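Local coordinates for lytic switch protein BZLF1 (Human herpesvirus 4, PDB 2C9L) that acts as a homodimeric bZIP transcription factor that binds DNA, including CpG-methylated sites, and switches the virus from latency to the lytic cycle, at residues C[43-48]-C[52-57]. The protein carries 2 engineered substitutions. Numbering follows the deposited sequence.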
ATOM      1  N   LEU C  43     -10.345  16.980  -5.043  1.00 34.63           N
ATOM      2  CA  LEU C  43     -11.087  17.668  -6.091  1.00 42.36           C
ATOM      3  C   LEU C  43     -12.502  18.007  -5.633  1.00 42.03           C
ATOM      4  O   LEU C  43     -13.020  19.082  -5.938  1.00 35.53           O
ATOM      5  CB  LEU C  43     -11.144  16.809  -7.355  1.00 34.65           C
ATOM      6  CG  LEU C  43     -11.680  17.509  -8.605  1.00 55.01           C
ATOM      7  CD1 LEU C  43     -10.805  18.711  -8.936  1.00 59.36           C
ATOM      8  CD2 LEU C  43     -11.706  16.534  -9.766  1.00 56.94           C
ATOM      9  N   LEU C  44     -13.127  17.088  -4.903  1.00 37.73           N
ATOM     10  CA  LEU C  44     -14.479  17.314  -4.397  1.00 42.55           C
ATOM     11  C   LEU C  44     -14.469  18.467  -3.401  1.00 38.60           C
ATOM     12  O   LEU C  44     -15.352  19.319  -3.412  1.00 42.55           O
ATOM     13  CB  LEU C  44     -15.016  16.060  -3.705  1.00 38.94           C
ATOM     14  CG  LEU C  44     -16.375  16.222  -3.015  1.00 52.11           C
ATOM     15  CD1 LEU C  44     -17.404  16.723  -4.011  1.00 44.08           C
ATOM     16  CD2 LEU C  44     -16.811  14.889  -2.423  1.00 59.63           C
ATOM     17  N   LEU C  45     -13.459  18.492  -2.540  1.00 37.48           N
ATOM     18  CA  LEU C  45     -13.345  19.543  -1.540  1.00 41.81           C
ATOM     19  C   LEU C  45     -13.150  20.886  -2.224  1.00 43.84           C
ATOM     20  O   LEU C  45     -13.619  21.919  -1.744  1.00 40.26           O
ATOM     21  CB  LEU C  45     -12.165  19.257  -0.614  1.00 44.07           C
ATOM     22  CG  LEU C  45     -11.925  20.218   0.550  1.00 55.93           C
ATOM     23  CD1 LEU C  45     -13.193  20.361   1.390  1.00 50.20           C
ATOM     24  CD2 LEU C  45     -10.774  19.689   1.397  1.00 51.22           C
ATOM     25  N   LYS C  46     -12.453  20.862  -3.352  1.00 45.32           N
ATOM     26  CA  LYS C  46     -12.194  22.071  -4.112  1.00 41.96           C
ATOM     27  C   LYS C  46     -13.491  22.537  -4.780  1.00 37.74           C
ATOM     28  O   LYS C  46     -13.772  23.729  -4.821  1.00 39.33           O
ATOM     29  CB  LYS C  46     -11.116  21.807  -5.167  1.00 42.20           C
ATOM     30  CG  LYS C  46     -10.488  23.068  -5.734  1.00 54.85           C
ATOM     31  CD  LYS C  46      -9.731  23.837  -4.658  1.00 52.06           C
ATOM     32  CE  LYS C  46      -9.079  25.087  -5.226  1.00 47.06           C
ATOM     33  NZ  LYS C  46      -8.347  25.882  -4.193  1.00 49.85           N
ATOM     34  N   GLN C  47     -14.283  21.596  -5.289  1.00 36.07           N
ATOM     35  CA  GLN C  47     -15.547  21.941  -5.935  1.00 43.83           C
ATOM     36  C   GLN C  47     -16.492  22.603  -4.938  1.00 53.20           C
ATOM     37  O   GLN C  47     -17.113  23.616  -5.249  1.00 47.86           O
ATOM     38  CB  GLN C  47     -16.237  20.700  -6.513  1.00 47.22           C
ATOM     39  CG  GLN C  47     -15.482  20.005  -7.626  1.00 62.94           C
ATOM     40  CD  GLN C  47     -16.331  18.976  -8.350  1.00 68.50           C
ATOM     41  OE1 GLN C  47     -17.091  18.231  -7.731  1.00 82.03           O
ATOM     42  NE2 GLN C  47     -16.194  18.923  -9.670  1.00 72.07           N
ATOM     43  N   MET C  48     -16.592  22.026  -3.743  1.00 50.01           N
ATOM     44  CA  MET C  48     -17.467  22.552  -2.700  1.00 53.62           C
ATOM     45  C   MET C  48     -16.932  23.828  -2.065  1.00 56.91           C
ATOM     46  O   MET C  48     -17.701  24.726  -1.729  1.00 62.25           O
ATOM     47  CB  MET C  48     -17.682  21.502  -1.607  1.00 50.54           C
ATOM     48  CG  MET C  48     -18.211  20.179  -2.125  1.00 54.12           C
ATOM     49  SD  MET C  48     -19.643  20.405  -3.188  1.00 63.94           S
ATOM     50  CE  MET C  48     -20.939  20.624  -1.972  1.00 67.42           C
ATOM     51  N   LEU C  52     -10.848  27.451  -0.986  1.00 56.24           N
ATOM     52  CA  LEU C  52      -9.931  26.800  -0.056  1.00 56.29           C
ATOM     53  C   LEU C  52      -8.692  26.207  -0.737  1.00 57.59           C
ATOM     54  O   LEU C  52      -8.802  25.484  -1.731  1.00 49.56           O
ATOM     55  CB  LEU C  52     -10.680  25.704   0.712  1.00 51.80           C
ATOM     56  CG  LEU C  52      -9.944  24.999   1.852  1.00 57.03           C
ATOM     57  CD1 LEU C  52      -9.532  26.011   2.909  1.00 59.06           C
ATOM     58  CD2 LEU C  52     -10.853  23.938   2.454  1.00 57.45           C
ATOM     59  N   ASP C  53      -7.514  26.518  -0.197  1.00 52.88           N
ATOM     60  CA  ASP C  53      -6.256  26.010  -0.742  1.00 51.68           C
ATOM     61  C   ASP C  53      -5.929  24.675  -0.077  1.00 48.73           C
ATOM     62  O   ASP C  53      -5.161  24.620   0.885  1.00 49.15           O
ATOM     63  CB  ASP C  53      -5.115  26.997  -0.482  1.00 51.80           C
ATOM     64  CG  ASP C  53      -3.861  26.655  -1.266  1.00 53.55           C
ATOM     65  OD1 ASP C  53      -3.620  25.453  -1.500  1.00 42.88           O
ATOM     66  OD2 ASP C  53      -3.111  27.582  -1.641  1.00 58.72           O
ATOM     67  N   VAL C  54      -6.512  23.604  -0.598  1.00 43.79           N
ATOM     68  CA  VAL C  54      -6.305  22.275  -0.038  1.00 50.90           C
ATOM     69  C   VAL C  54      -4.841  21.844   0.047  1.00 52.16           C
ATOM     70  O   VAL C  54      -4.384  21.391   1.095  1.00 55.25           O
ATOM     71  CB  VAL C  54      -7.077  21.222  -0.847  1.00 49.50           C
ATOM     72  CG1 VAL C  54      -6.978  19.874  -0.163  1.00 41.75           C
ATOM     73  CG2 VAL C  54      -8.533  21.650  -0.994  1.00 50.54           C
ATOM     74  N   ASP C  55      -4.109  21.990  -1.051  1.00 52.97           N
ATOM     75  CA  ASP C  55      -2.707  21.589  -1.087  1.00 54.44           C
ATOM     76  C   ASP C  55      -1.858  22.238  -0.005  1.00 58.47           C
ATOM     77  O   ASP C  55      -0.822  21.701   0.380  1.00 52.79           O
ATOM     78  CB  ASP C  55      -2.103  21.891  -2.460  1.00 62.84           C
ATOM     79  CG  ASP C  55      -2.818  21.166  -3.580  1.00 61.85           C
ATOM     80  OD1 ASP C  55      -3.893  21.634  -4.008  1.00 70.27           O
ATOM     81  OD2 ASP C  55      -2.312  20.117  -4.024  1.00 71.12           O
ATOM     82  N   SER C  56      -2.295  23.394   0.482  1.00 57.44           N
ATOM     83  CA  SER C  56      -1.558  24.105   1.518  1.00 62.73           C
ATOM     84  C   SER C  56      -1.908  23.581   2.903  1.00 64.46           C
ATOM     85  O   SER C  56      -1.067  23.562   3.800  1.00 68.46           O
ATOM     86  CB  SER C  56      -1.856  25.602   1.445  1.00 63.02           C
ATOM     87  OG  SER C  56      -1.472  26.129   0.188  1.00 76.98           O
ATOM     88  N   ILE C  57      -3.156  23.160   3.074  1.00 59.22           N
ATOM     89  CA  ILE C  57      -3.615  22.634   4.352  1.00 58.87           C
ATOM     90  C   ILE C  57      -3.084  21.221   4.555  1.00 58.39           C
ATOM     91  O   ILE C  57      -2.293  20.964   5.466  1.00 61.45           O
ATOM     92  CB  ILE C  57      -5.151  22.597   4.415  1.00 55.23           C
ATOM     93  CG1 ILE C  57      -5.709  24.013   4.276  1.00 60.61           C
ATOM     94  CG2 ILE C  57      -5.605  21.957   5.716  1.00 57.67           C
ATOM     95  CD1 ILE C  57      -7.214  24.066   4.224  1.00 69.34           C
TER
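K46 reaches across to the backbone of L52, where its NZ donates a hydrogen bond to L52 O; the modelled length from K46 NZ to L52 O, 2.5 Å, is unusually short and doubtful. The ammonium stands above the carbonyl plane, tilted 45° out of it, with a C=O...N angle of 132°. A single bend at chi2 (64°) followed by two extended torsions carries the lysine tip there, and K46 CD comes within 4.4 Å of V54 CG2, a loose contact. L45 packs against V54 and L52. Its side chain crosses that of V54 obliquely, with L45 CD2 3.8 Å from V54 CG2. L45 CG lies 4.3 Å from L52 CD2. Segment 43-48 and the first part of 52-57 fall in what is, by similarity, the leucine-zipper region of this bZIP domain: the long helix 2-48 ends, and the chain turns back so that L52 and V54, the first residue of helix 54-57, meet its last turn. L45 also packs on L45 of the second subunit, and L52 on M48 of that subunit, which places the returning segment beside the dimer interface. At the start of the short helix, D53 occupies the N-cap position, its OD1 accepting a weak bond from S56 N (3.2 Å).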